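Local coordinates for Mypaa.01249.c (PDB 3RD5), which probably acts as an oxidoreductase of the short-chain dehydrogenase/reductase family, with a substrate that remains to be identified, at residues Q111-H116 and Y165-A171; L90-A94 and H119-T123; R182-S188 and T287-L291; L174-L179 and M273-W278. All coordinates share one frame; numbering follows the deposited sequence. Where two conformers were deposited one is given.

Interaction 1 (Q111-H116 and Y165-A171); sequences QIGTNH and YSQSKLA
Ala171 CB lies over one face of the His116 imidazole, a CH-pi contact 3.9 Å from CB to the ring centroid. The ring reaches there because its CG stands anti to the backbone N (chi1 172°), while NE2 at its far side bonds to Ser281. One turn back, Ile112 CD1 fills the step between Ser168 CA (3.7 Å) and Ala171 CB. The polar centre is Asn115: its ND2 gives Ser168 OG a nearly straight bond, 3.0 Å long with an N-H...O angle of 167°, lying close to the amide plane. Ser168 OG in turn donates to Tyr165 O at 2.8 Å, and that carbonyl also takes the helical bond from Lys169 N. At the start of the contact, Gln111 OE1 comes to the edge of the Tyr165 ring, 3.2 Å from Tyr165 CB, with amide and ring nearly coplanar; OE1 itself is bonded to Ala98 N, and NE2 to Tyr159 and Pro161. Tyr165 and Lys169 fit the YxxxK motif of the family, whose tyrosine and lysine are catalytic in relatives. The relay from Asn115 through Ser168 to the Tyr165 carbonyl therefore ties helix 110-126 to the backbone of the probable catalytic tyrosine.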
loop_
_atom_site.group_PDB
_atom_site.type_symbol
_atom_site.label_atom_id
_atom_site.label_comp_id
_atom_site.label_asym_id
_atom_site.label_seq_id
_atom_site.Cartn_x
_atom_site.Cartn_y
_atom_site.Cartn_z
ATOM N N GLN A 111 -5.800 12.416 -2.765
ATOM C CA GLN A 111 -4.596 11.709 -2.317
ATOM C C GLN A 111 -4.905 10.900 -1.061
ATOM O O GLN A 111 -4.577 9.714 -0.994
ATOM C CB GLN A 111 -3.402 12.647 -2.158
ATOM C CG GLN A 111 -3.055 13.354 -3.454
ATOM C CD GLN A 111 -1.751 14.095 -3.391
ATOM O OE1 GLN A 111 -0.668 13.481 -3.310
ATOM N NE2 GLN A 111 -1.819 15.429 -3.443
ATOM N N ILE A 112 -5.464 11.515 -0.028
ATOM C CA ILE A 112 -5.827 10.723 1.164
ATOM C C ILE A 112 -6.857 9.664 0.784
ATOM O O ILE A 112 -6.820 8.533 1.311
ATOM C CB ILE A 112 -6.271 11.616 2.340
ATOM C CG1 ILE A 112 -6.319 10.859 3.651
ATOM C CG2 ILE A 112 -7.642 12.264 2.093
ATOM C CD1 ILE A 112 -4.942 10.497 4.233
ATOM N N GLY A 113 -7.765 9.997 -0.123
ATOM C CA GLY A 113 -8.829 9.071 -0.513
ATOM C C GLY A 113 -8.309 7.844 -1.243
ATOM O O GLY A 113 -8.778 6.716 -0.996
ATOM N N THR A 114 -7.404 8.039 -2.165
ATOM C CA THR A 114 -6.839 6.951 -2.969
ATOM C C THR A 114 -5.812 6.166 -2.159
ATOM O O THR A 114 -5.866 4.939 -2.043
ATOM C CB THR A 114 -6.128 7.493 -4.227
ATOM O OG1 THR A 114 -7.056 8.258 -5.016
ATOM C CG2 THR A 114 -5.535 6.347 -5.083
ATOM N N ASN A 115 -4.836 6.872 -1.586
ATOM C CA ASN A 115 -3.630 6.244 -1.068
ATOM C C ASN A 115 -3.881 5.599 0.279
ATOM O O ASN A 115 -3.298 4.564 0.587
ATOM C CB ASN A 115 -2.547 7.302 -0.919
ATOM C CG ASN A 115 -2.105 7.935 -2.232
ATOM O OD1 ASN A 115 -2.481 7.477 -3.323
ATOM N ND2 ASN A 115 -1.296 9.003 -2.143
ATOM N N HIS A 116 -4.736 6.226 1.090
ATOM C CA HIS A 116 -5.065 5.697 2.404
ATOM C C HIS A 116 -6.482 5.118 2.507
ATOM O O HIS A 116 -6.657 3.936 2.829
ATOM C CB HIS A 116 -4.834 6.765 3.506
ATOM C CG HIS A 116 -5.331 6.355 4.842
ATOM N ND1 HIS A 116 -4.797 5.303 5.551
ATOM C CD2 HIS A 116 -6.339 6.847 5.600
ATOM C CE1 HIS A 116 -5.475 5.145 6.680
ATOM N NE2 HIS A 116 -6.422 6.081 6.740
ATOM N N TYR A 165 0.053 14.871 -0.308
ATOM C CA TYR A 165 0.798 13.610 -0.478
ATOM C C TYR A 165 1.358 13.136 0.869
ATOM O O TYR A 165 1.160 11.991 1.283
ATOM C CB TYR A 165 1.908 13.743 -1.515
ATOM C CG TYR A 165 2.531 12.406 -1.898
ATOM C CD1 TYR A 165 1.752 11.356 -2.400
ATOM C CD2 TYR A 165 3.873 12.171 -1.704
ATOM C CE1 TYR A 165 2.314 10.140 -2.731
ATOM C CE2 TYR A 165 4.436 10.973 -2.028
ATOM C CZ TYR A 165 3.659 9.964 -2.553
ATOM O OH TYR A 165 4.260 8.729 -2.838
ATOM N N SER A 166 2.065 14.014 1.544
ATOM C CA SER A 166 2.713 13.675 2.801
ATOM C C SER A 166 1.728 13.217 3.856
ATOM O O SER A 166 1.993 12.252 4.610
ATOM C CB SER A 166 3.517 14.859 3.327
ATOM O OG SER A 166 4.600 15.206 2.462
ATOM N N GLN A 167 0.544 13.856 3.944
ATOM C CA GLN A 167 -0.451 13.404 4.904
ATOM C C GLN A 167 -0.827 11.954 4.612
ATOM O O GLN A 167 -0.968 11.137 5.529
ATOM C CB GLN A 167 -1.725 14.298 4.913
ATOM C CG GLN A 167 -2.699 13.900 6.011
ATOM C CD GLN A 167 -4.034 14.653 6.009
ATOM O OE1 GLN A 167 -4.439 15.181 7.062
ATOM N NE2 GLN A 167 -4.783 14.569 4.910
ATOM N N SER A 168 -1.031 11.649 3.331
ATOM C CA SER A 168 -1.437 10.300 2.939
ATOM C C SER A 168 -0.371 9.241 3.213
ATOM O O SER A 168 -0.687 8.116 3.590
ATOM C CB SER A 168 -1.908 10.265 1.468
ATOM O OG SER A 168 -0.851 10.244 0.533
ATOM N N LYS A 169 0.878 9.631 3.014
ATOM C CA LYS A 169 2.035 8.719 3.222
ATOM C C LYS A 169 2.320 8.468 4.694
ATOM O O LYS A 169 2.693 7.370 5.118
ATOM C CB LYS A 169 3.234 9.175 2.415
ATOM C CG LYS A 169 2.999 9.159 0.909
ATOM C CD LYS A 169 2.918 7.747 0.361
ATOM C CE LYS A 169 1.630 7.416 -0.342
ATOM N NZ LYS A 169 1.630 5.964 -0.730
ATOM N N LEU A 170 2.111 9.485 5.524
ATOM C CA LEU A 170 2.113 9.331 6.963
ATOM C C LEU A 170 0.956 8.425 7.409
ATOM O O LEU A 170 1.148 7.513 8.220
ATOM C CB LEU A 170 2.051 10.716 7.624
ATOM C CG LEU A 170 1.912 10.681 9.147
ATOM C CD1 LEU A 170 3.062 9.939 9.885
ATOM C CD2 LEU A 170 1.761 12.084 9.709
ATOM N N ALA A 171 -0.228 8.640 6.844
ATOM C CA ALA A 171 -1.372 7.776 7.122
ATOM C C ALA A 171 -1.084 6.306 6.830
ATOM O O ALA A 171 -1.438 5.422 7.606
ATOM C CB ALA A 171 -2.624 8.252 6.383
#

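Interaction 2 (L90-A94 and H119-T123); sequences LINNA and HFALT
The NNAG motif of short-chain dehydrogenases starts at Asn92, where strand 87-92 of the Rossmann fold ends, and here it meets the almost antiparallel helix segment 119-123. Asn92 CB sits over the centre of the His119 ring, 3.5 Å from its centroid and 14° off the normal, a CH-pi contact. Ala94 O approaches the same ring in its plane, 3.2 Å from His119 CE1, so face and edge are both engaged by the motif's turn. The ring nitrogens look outside the pair: NE2 bonds to Thr22 OG1 and ND1 to Asn115 O, which leaves the imidazole little freedom to rotate. The first torsion of Asn92 (chi1 -65°) carries its amide toward the helix, and the rotation of the amide presents ND2 to Thr123 OG1 in a 3.1 Å bond tilted out of the amide plane; Thr136 OG1 is a second partner of ND2. Thr123 OG1 then donates to His119 O at 2.8 Å, on the face of that carbonyl opposite Thr123 N. Two residues earlier on the strand, Leu90 CD1 packs on Leu122 CD2 at 4.0 Å. ND2 makes the hydrogen bond between the two segments. Asn92 OD1, by contrast, is buried with no hydrogen-bond partner in the model; its close neighbour is His119 CD2 at 3.2 Å, a polarised C-H that may offset part of that cost.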
loop_
_atom_site.group_PDB
_atom_site.type_symbol
_atom_site.label_atom_id
_atom_site.label_comp_id
_atom_site.label_asym_id
_atom_site.label_seq_id
_atom_site.Cartn_x
_atom_site.Cartn_y
_atom_site.Cartn_z
ATOM N N LEU A 90 -1.480 -9.226 0.582
ATOM C CA LEU A 90 -2.095 -8.031 -0.016
ATOM C C LEU A 90 -1.046 -6.942 -0.044
ATOM O O LEU A 90 -0.455 -6.643 1.009
ATOM C CB LEU A 90 -3.288 -7.537 0.825
ATOM C CG LEU A 90 -3.853 -6.179 0.457
ATOM C CD1 LEU A 90 -4.415 -6.111 -0.964
ATOM C CD2 LEU A 90 -4.966 -5.789 1.476
ATOM N N ILE A 91 -0.801 -6.375 -1.211
ATOM C CA ILE A 91 0.134 -5.268 -1.420
ATOM C C ILE A 91 -0.630 -4.032 -1.832
ATOM O O ILE A 91 -1.154 -3.952 -2.939
ATOM C CB ILE A 91 1.252 -5.608 -2.422
ATOM C CG1 ILE A 91 1.951 -6.919 -2.040
ATOM C CG2 ILE A 91 2.268 -4.407 -2.518
ATOM C CD1 ILE A 91 3.114 -7.345 -2.954
ATOM N N ASN A 92 -0.690 -3.058 -0.913
ATOM C CA ASN A 92 -1.360 -1.768 -1.103
ATOM C C ASN A 92 -0.321 -0.821 -1.730
ATOM O O ASN A 92 0.370 -0.052 -1.049
ATOM C CB ASN A 92 -1.904 -1.225 0.223
ATOM C CG ASN A 92 -2.986 -2.080 0.818
ATOM O OD1 ASN A 92 -3.818 -2.632 0.091
ATOM N ND2 ASN A 92 -3.013 -2.152 2.172
ATOM N N ASN A 93 -0.160 -0.944 -3.036
ATOM C CA ASN A 93 0.864 -0.255 -3.826
ATOM C C ASN A 93 0.420 0.959 -4.591
ATOM O O ASN A 93 1.224 1.887 -4.804
ATOM C CB ASN A 93 1.499 -1.304 -4.806
ATOM C CG ASN A 93 2.237 -0.688 -5.952
ATOM O OD1 ASN A 93 3.461 -0.440 -5.870
ATOM N ND2 ASN A 93 1.537 -0.431 -7.047
ATOM N N ALA A 94 -0.833 0.983 -5.047
ATOM C CA ALA A 94 -1.300 2.062 -5.908
ATOM C C ALA A 94 -1.186 3.394 -5.199
ATOM O O ALA A 94 -1.515 3.518 -4.035
ATOM C CB ALA A 94 -2.778 1.854 -6.292
ATOM N N HIS A 119 -7.470 1.984 0.420
ATOM C CA HIS A 119 -6.665 0.865 0.944
ATOM C C HIS A 119 -7.125 0.388 2.320
ATOM O O HIS A 119 -7.134 -0.805 2.615
ATOM C CB HIS A 119 -5.182 1.210 0.951
ATOM C CG HIS A 119 -4.533 1.118 -0.402
ATOM N ND1 HIS A 119 -3.635 2.066 -0.853
ATOM C CD2 HIS A 119 -4.564 0.140 -1.343
ATOM C CE1 HIS A 119 -3.173 1.675 -2.044
ATOM N NE2 HIS A 119 -3.758 0.525 -2.387
ATOM N N PHE A 120 -7.528 1.335 3.170
ATOM C CA PHE A 120 -8.079 1.019 4.482
ATOM C C PHE A 120 -9.324 0.143 4.337
ATOM O O PHE A 120 -9.447 -0.903 4.993
ATOM C CB PHE A 120 -8.416 2.332 5.193
ATOM C CG PHE A 120 -8.992 2.162 6.577
ATOM C CD1 PHE A 120 -8.155 2.093 7.667
ATOM C CD2 PHE A 120 -10.356 2.037 6.784
ATOM C CE1 PHE A 120 -8.655 1.914 8.955
ATOM C CE2 PHE A 120 -10.866 1.858 8.074
ATOM C CZ PHE A 120 -10.023 1.779 9.149
ATOM N N ALA A 121 -10.250 0.570 3.491
ATOM C CA ALA A 121 -11.455 -0.189 3.253
ATOM C C ALA A 121 -11.154 -1.538 2.641
ATOM O O ALA A 121 -11.672 -2.587 3.092
ATOM C CB ALA A 121 -12.387 0.624 2.320
ATOM N N LEU A 122 -10.282 -1.552 1.652
ATOM C CA LEU A 122 -9.913 -2.806 0.978
ATOM C C LEU A 122 -9.359 -3.816 1.980
ATOM O O LEU A 122 -9.703 -5.028 1.964
ATOM C CB LEU A 122 -8.894 -2.565 -0.127
ATOM C CG LEU A 122 -8.402 -3.788 -0.885
ATOM C CD1 LEU A 122 -9.577 -4.471 -1.625
ATOM C CD2 LEU A 122 -7.264 -3.394 -1.850
ATOM N N THR A 123 -8.439 -3.348 2.818
ATOM C CA THR A 123 -7.775 -4.224 3.785
ATOM C C THR A 123 -8.772 -4.797 4.802
ATOM O O THR A 123 -8.793 -6.019 5.055
ATOM C CB THR A 123 -6.627 -3.494 4.501
ATOM O OG1 THR A 123 -5.694 -2.999 3.541
ATOM C CG2 THR A 123 -5.907 -4.465 5.480
#

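Interaction 3 (R182-S188 and T287-L291); sequences RLTAAGS and TEFPL
Arg182 CB lies over the face of the Phe289 ring, 3.7 Å from the ring centroid and 14° off its normal, the start of a side chain that runs extended along the phenyl group. Farther out, Arg182 CD is 4.0 Å from Phe289 CG, and the chain stays extended as far as NE, which forms a salt bridge with Glu178. At the tip, NH1 comes within 3.4 Å of Phe289 CB, and the guanidinium also forms a cation-pi contact with Trp278. Arg182 was modelled in two conformers, and the contacts given are those of one of them. The two chains slide past each other in opposite senses, Phe289 heading back toward the helix because its CG is anti to the backbone N (chi1 -178°). Its CE1 meets Leu183 CD2 at 4.1 Å, and Ala186 CB comes up at the ring edge. Leu183 CD2 also packs on Leu291 CD1 at 3.7 Å, drawing in the last residue of the chain, whose carboxylate OXT lies 3.7 Å from Ala186 CB. Next to it along the chain, helix 161-185 finishes in a Schellman motif: Gly187 has positive phi, and Ser188 N bonds back to Leu183 O. Apolar and CH-pi packing makes the contact, with NH1 and OXT resting against carbon, while Phe289 N bonds to Glu282 OE2. Against the helix end the tail offers its phenyl ring and terminal leucine; the aliphatic stem of Arg182 covers the ring, while Glu178 and the Trp278 face probably balance its charge.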
loop_
_atom_site.group_PDB
_atom_site.type_symbol
_atom_site.label_atom_id
_atom_site.label_comp_id
_atom_site.label_asym_id
_atom_site.label_seq_id
_atom_site.Cartn_x
_atom_site.Cartn_y
_atom_site.Cartn_z
ATOM N N ARG A 182 -3.768 -4.198 16.346
ATOM C CA ARG A 182 -5.038 -4.913 16.361
ATOM C C ARG A 182 -4.904 -6.391 16.037
ATOM O O ARG A 182 -5.590 -7.233 16.635
ATOM C CB ARG A 182 -6.022 -4.211 15.445
ATOM C CG ARG A 182 -6.552 -2.923 16.053
ATOM C CD ARG A 182 -7.375 -2.156 15.047
ATOM N NE ARG A 182 -8.015 -0.969 15.585
ATOM C CZ ARG A 182 -9.315 -0.875 15.894
ATOM N NH1 ARG A 182 -10.116 -1.885 15.731
ATOM N NH2 ARG A 182 -9.827 0.276 16.292
ATOM N N LEU A 183 -4.014 -6.727 15.105
ATOM C CA LEU A 183 -3.782 -8.121 14.745
ATOM C C LEU A 183 -3.217 -8.853 15.937
ATOM O O LEU A 183 -3.664 -9.963 16.269
ATOM C CB LEU A 183 -2.842 -8.220 13.527
ATOM C CG LEU A 183 -3.408 -7.768 12.185
ATOM C CD1 LEU A 183 -2.310 -7.703 11.139
ATOM C CD2 LEU A 183 -4.572 -8.710 11.730
ATOM N N THR A 184 -2.232 -8.264 16.603
ATOM C CA THR A 184 -1.615 -8.894 17.790
ATOM C C THR A 184 -2.655 -9.070 18.893
ATOM O O THR A 184 -2.752 -10.173 19.477
ATOM C CB THR A 184 -0.424 -8.072 18.261
ATOM O OG1 THR A 184 0.599 -8.074 17.241
ATOM C CG2 THR A 184 0.164 -8.635 19.585
ATOM N N ALA A 185 -3.466 -8.050 19.137
ATOM C CA ALA A 185 -4.507 -8.158 20.170
ATOM C C ALA A 185 -5.538 -9.232 19.861
ATOM O O ALA A 185 -6.073 -9.846 20.808
ATOM C CB ALA A 185 -5.181 -6.831 20.356
ATOM N N ALA A 186 -5.831 -9.476 18.584
ATOM C CA ALA A 186 -6.781 -10.505 18.148
ATOM C C ALA A 186 -6.175 -11.893 18.135
ATOM O O ALA A 186 -6.897 -12.845 17.852
ATOM C CB ALA A 186 -7.294 -10.179 16.732
ATOM N N GLY A 187 -4.885 -12.038 18.415
ATOM C CA GLY A 187 -4.207 -13.336 18.302
ATOM C C GLY A 187 -4.085 -13.845 16.877
ATOM O O GLY A 187 -3.976 -15.049 16.628
ATOM N N SER A 188 -4.055 -12.915 15.920
ATOM C CA SER A 188 -3.920 -13.301 14.518
ATOM C C SER A 188 -2.462 -13.593 14.178
ATOM O O SER A 188 -1.565 -12.887 14.677
ATOM C CB SER A 188 -4.423 -12.165 13.625
ATOM O OG SER A 188 -4.190 -12.431 12.257
ATOM N N THR A 287 -16.259 0.937 7.023
ATOM C CA THR A 287 -15.646 -0.385 7.214
ATOM C C THR A 287 -15.016 -0.396 8.598
ATOM O O THR A 287 -14.746 0.648 9.193
ATOM C CB THR A 287 -14.578 -0.773 6.145
ATOM O OG1 THR A 287 -13.418 0.049 6.308
ATOM C CG2 THR A 287 -15.160 -0.625 4.752
ATOM N N GLU A 288 -14.855 -1.582 9.153
ATOM C CA GLU A 288 -14.271 -1.751 10.471
ATOM C C GLU A 288 -13.330 -2.934 10.532
ATOM O O GLU A 288 -13.443 -3.862 9.730
ATOM C CB GLU A 288 -15.339 -1.895 11.552
ATOM C CG GLU A 288 -16.156 -3.122 11.508
ATOM C CD GLU A 288 -17.187 -3.211 12.652
ATOM O OE1 GLU A 288 -17.505 -2.174 13.291
ATOM O OE2 GLU A 288 -17.663 -4.341 12.908
ATOM N N PHE A 289 -12.416 -2.913 11.484
ATOM C CA PHE A 289 -11.525 -4.045 11.731
ATOM C C PHE A 289 -12.378 -5.279 12.046
ATOM O O PHE A 289 -13.197 -5.222 12.978
ATOM C CB PHE A 289 -10.560 -3.746 12.890
ATOM C CG PHE A 289 -9.587 -4.845 13.157
ATOM C CD1 PHE A 289 -8.495 -5.039 12.328
ATOM C CD2 PHE A 289 -9.762 -5.710 14.224
ATOM C CE1 PHE A 289 -7.577 -6.047 12.584
ATOM C CE2 PHE A 289 -8.850 -6.705 14.467
ATOM C CZ PHE A 289 -7.777 -6.908 13.645
ATOM N N PRO A 290 -12.197 -6.395 11.316
ATOM C CA PRO A 290 -13.175 -7.501 11.384
ATOM C C PRO A 290 -12.738 -8.687 12.218
ATOM O O PRO A 290 -13.530 -9.654 12.355
ATOM C CB PRO A 290 -13.251 -7.925 9.919
ATOM C CG PRO A 290 -11.871 -7.768 9.486
ATOM C CD PRO A 290 -11.398 -6.484 10.079
ATOM N N LEU A 291 -11.538 -8.668 12.795
ATOM C CA LEU A 291 -11.040 -9.833 13.525
ATOM C C LEU A 291 -11.158 -9.647 15.026
ATOM O O LEU A 291 -11.596 -8.597 15.527
ATOM C CB LEU A 291 -9.601 -10.167 13.134
ATOM C CG LEU A 291 -9.279 -10.250 11.639
ATOM C CD1 LEU A 291 -7.793 -10.567 11.368
ATOM C CD2 LEU A 291 -10.180 -11.277 10.944
ATOM O OXT LEU A 291 -10.845 -10.625 15.756
#

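Interaction 4 (L174-L179 and M273-W278); sequences LFTSEL and MAAALW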
loop_
_atom_site.group_PDB
_atom_site.type_symbol
_atom_site.label_atom_id
_atom_site.label_comp_id
_atom_site.label_asym_id
_atom_site.label_seq_id
_atom_site.Cartn_x
_atom_site.Cartn_y
_atom_site.Cartn_z
ATOM N N LEU A 174 0.902 5.042 9.899
ATOM C CA LEU A 174 0.041 4.960 11.081
ATOM C C LEU A 174 -0.966 3.825 10.928
ATOM O O LEU A 174 -1.325 3.153 11.911
ATOM C CB LEU A 174 -0.648 6.296 11.284
ATOM C CG LEU A 174 0.241 7.463 11.712
ATOM C CD1 LEU A 174 -0.547 8.777 11.603
ATOM C CD2 LEU A 174 0.795 7.285 13.139
ATOM N N PHE A 175 -1.448 3.621 9.707
ATOM C CA PHE A 175 -2.323 2.471 9.348
ATOM C C PHE A 175 -1.637 1.160 9.684
ATOM O O PHE A 175 -2.195 0.255 10.327
ATOM C CB PHE A 175 -2.664 2.538 7.863
ATOM C CG PHE A 175 -3.353 1.323 7.350
ATOM C CD1 PHE A 175 -4.638 1.011 7.682
ATOM C CD2 PHE A 175 -2.683 0.521 6.453
ATOM C CE1 PHE A 175 -5.256 -0.123 7.160
ATOM C CE2 PHE A 175 -3.304 -0.571 5.893
ATOM C CZ PHE A 175 -4.591 -0.902 6.281
ATOM N N THR A 176 -0.393 1.029 9.212
ATOM C CA THR A 176 0.388 -0.187 9.433
ATOM C C THR A 176 0.613 -0.478 10.922
ATOM O O THR A 176 0.404 -1.617 11.377
ATOM C CB THR A 176 1.712 -0.072 8.717
ATOM O OG1 THR A 176 1.511 0.066 7.295
ATOM C CG2 THR A 176 2.650 -1.311 8.976
ATOM N N SER A 177 0.977 0.534 11.696
ATOM C CA SER A 177 1.208 0.356 13.144
ATOM C C SER A 177 -0.055 -0.057 13.876
ATOM O O SER A 177 -0.041 -0.973 14.695
ATOM C CB SER A 177 1.742 1.646 13.752
ATOM O OG SER A 177 3.028 1.953 13.247
ATOM N N GLU A 178 -1.168 0.634 13.595
ATOM C CA GLU A 178 -2.412 0.329 14.294
ATOM C C GLU A 178 -2.980 -1.008 13.839
ATOM O O GLU A 178 -3.492 -1.762 14.654
ATOM C CB GLU A 178 -3.418 1.461 14.166
ATOM C CG GLU A 178 -4.778 1.229 14.801
ATOM C CD GLU A 178 -4.819 1.153 16.295
ATOM O OE1 GLU A 178 -3.792 1.362 16.955
ATOM O OE2 GLU A 178 -5.957 0.897 16.793
ATOM N N LEU A 179 -2.856 -1.323 12.562
ATOM C CA LEU A 179 -3.306 -2.640 12.057
ATOM C C LEU A 179 -2.515 -3.730 12.797
ATOM O O LEU A 179 -3.093 -4.712 13.284
ATOM C CB LEU A 179 -3.095 -2.764 10.541
ATOM C CG LEU A 179 -3.459 -4.115 9.938
ATOM C CD1 LEU A 179 -4.893 -4.576 10.272
ATOM C CD2 LEU A 179 -3.273 -4.071 8.428
ATOM N N MET A 273 -2.243 8.919 17.857
ATOM C CA MET A 273 -2.698 9.369 16.551
ATOM C C MET A 273 -3.031 8.197 15.644
ATOM O O MET A 273 -4.006 8.258 14.909
ATOM C CB MET A 273 -1.679 10.290 15.874
ATOM C CG MET A 273 -2.133 10.826 14.535
ATOM S SD MET A 273 -3.628 11.842 14.609
ATOM C CE MET A 273 -2.915 13.311 15.158
ATOM N N ALA A 274 -2.267 7.111 15.690
ATOM C CA ALA A 274 -2.607 5.960 14.863
ATOM C C ALA A 274 -4.002 5.427 15.212
ATOM O O ALA A 274 -4.805 5.090 14.336
ATOM C CB ALA A 274 -1.545 4.848 15.044
ATOM N N ALA A 275 -4.309 5.311 16.505
ATOM C CA ALA A 275 -5.582 4.866 16.946
ATOM C C ALA A 275 -6.742 5.838 16.624
ATOM O O ALA A 275 -7.827 5.390 16.225
ATOM C CB ALA A 275 -5.515 4.470 18.453
ATOM N N ALA A 276 -6.500 7.163 16.742
ATOM C CA ALA A 276 -7.509 8.160 16.400
ATOM C C ALA A 276 -7.778 8.182 14.900
ATOM O O ALA A 276 -8.933 8.229 14.467
ATOM C CB ALA A 276 -7.035 9.567 16.841
ATOM N N LEU A 277 -6.710 8.099 14.106
ATOM C CA LEU A 277 -6.857 8.047 12.645
ATOM C C LEU A 277 -7.653 6.811 12.227
ATOM O O LEU A 277 -8.453 6.871 11.297
ATOM C CB LEU A 277 -5.490 8.070 11.945
ATOM C CG LEU A 277 -5.548 7.860 10.425
ATOM C CD1 LEU A 277 -6.252 9.015 9.691
ATOM C CD2 LEU A 277 -4.114 7.696 9.919
ATOM N N TRP A 278 -7.424 5.678 12.899
ATOM C CA TRP A 278 -8.187 4.481 12.607
ATOM C C TRP A 278 -9.676 4.696 12.807
ATOM O O TRP A 278 -10.509 4.317 11.957
ATOM C CB TRP A 278 -7.677 3.316 13.476
ATOM C CG TRP A 278 -8.252 1.998 13.045
ATOM C CD1 TRP A 278 -9.506 1.526 13.295
ATOM C CD2 TRP A 278 -7.619 1.018 12.195
ATOM N NE1 TRP A 278 -9.697 0.336 12.634
ATOM C CE2 TRP A 278 -8.550 0.002 11.971
ATOM C CE3 TRP A 278 -6.337 0.906 11.617
ATOM C CZ2 TRP A 278 -8.260 -1.096 11.128
ATOM C CZ3 TRP A 278 -6.056 -0.160 10.806
ATOM C CH2 TRP A 278 -7.014 -1.168 10.591
HETATM O O HOH W 1 -4.105 4.170 11.863
HETATM O O HOH W 2 -8.823 2.869 16.931
#
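Helix segments 174-179 and 273-278 cross almost at a right angle, -95°, with their axes 8.6 Å apart, and the backbones come nearest where Leu174 CA and Ala274 CA are only 4.7 Å from each other. The contact joins two helices of the Rossmann-type short-chain dehydrogenase fold, the long helix 161-185 and the late helix 271-285. The small Ala274 allows the closeness: its CB rests 3.6 Å from Leu174 O. Around it the Leu174 side chain spreads out, CD1 touching Met273 CG and CB meeting Leu277 CD2, the two leucines crossing at about a right angle. On the other flank, Trp278 leaves its helix with CG anti to the backbone N (chi1 -170°) and lays its indole along 174-179. Its CZ3 touches Phe175 CD1 at 3.6 Å; the two rings are nearly coplanar, 4° apart, and meet rim to rim, neither covering the other. Leu179 CB also reaches CZ3. Glu178 bends at its second torsion, so that its CG lies 3.6 Å from Trp278 CE3 while the carboxylate passes beside Ala275 toward Arg181 and Arg182, with which OE2 forms salt bridges. The indole NE1 bonds to Glu282 instead, and Phe120 of helix 110-126 stacks edge-to-face with the ring. Two waters bridge the helices. One donates to Ala275 O and only weakly to Glu178 OE2; the other, at the indole edge, gives Ala274 O a 2.7 Å bond and Leu174 O a weak one.

Helix 161-185 runs through interactions 1, 4 and 3 in that order, from its YxxxK turn to its C-terminal end, while helix 110-126 carries interaction 1 and then interaction 2. Segments of interactions 1 and 2 alternate along the chain, as do those of 3 and 4. The centre of interaction 2 is about 5 Å from the centre of the chain, that of surface interaction 3 about 18 Å; the centres of 1 and 3 are about 22 Å apart without touching. Interactions 2 and 4 each touch all the others; between them Phe120 meets Phe175 and Trp278, and Thr123 meets Phe175. Packing therefore runs unbroken from the central sheet through the helix that carries the YxxxK residues to the C-terminal tail.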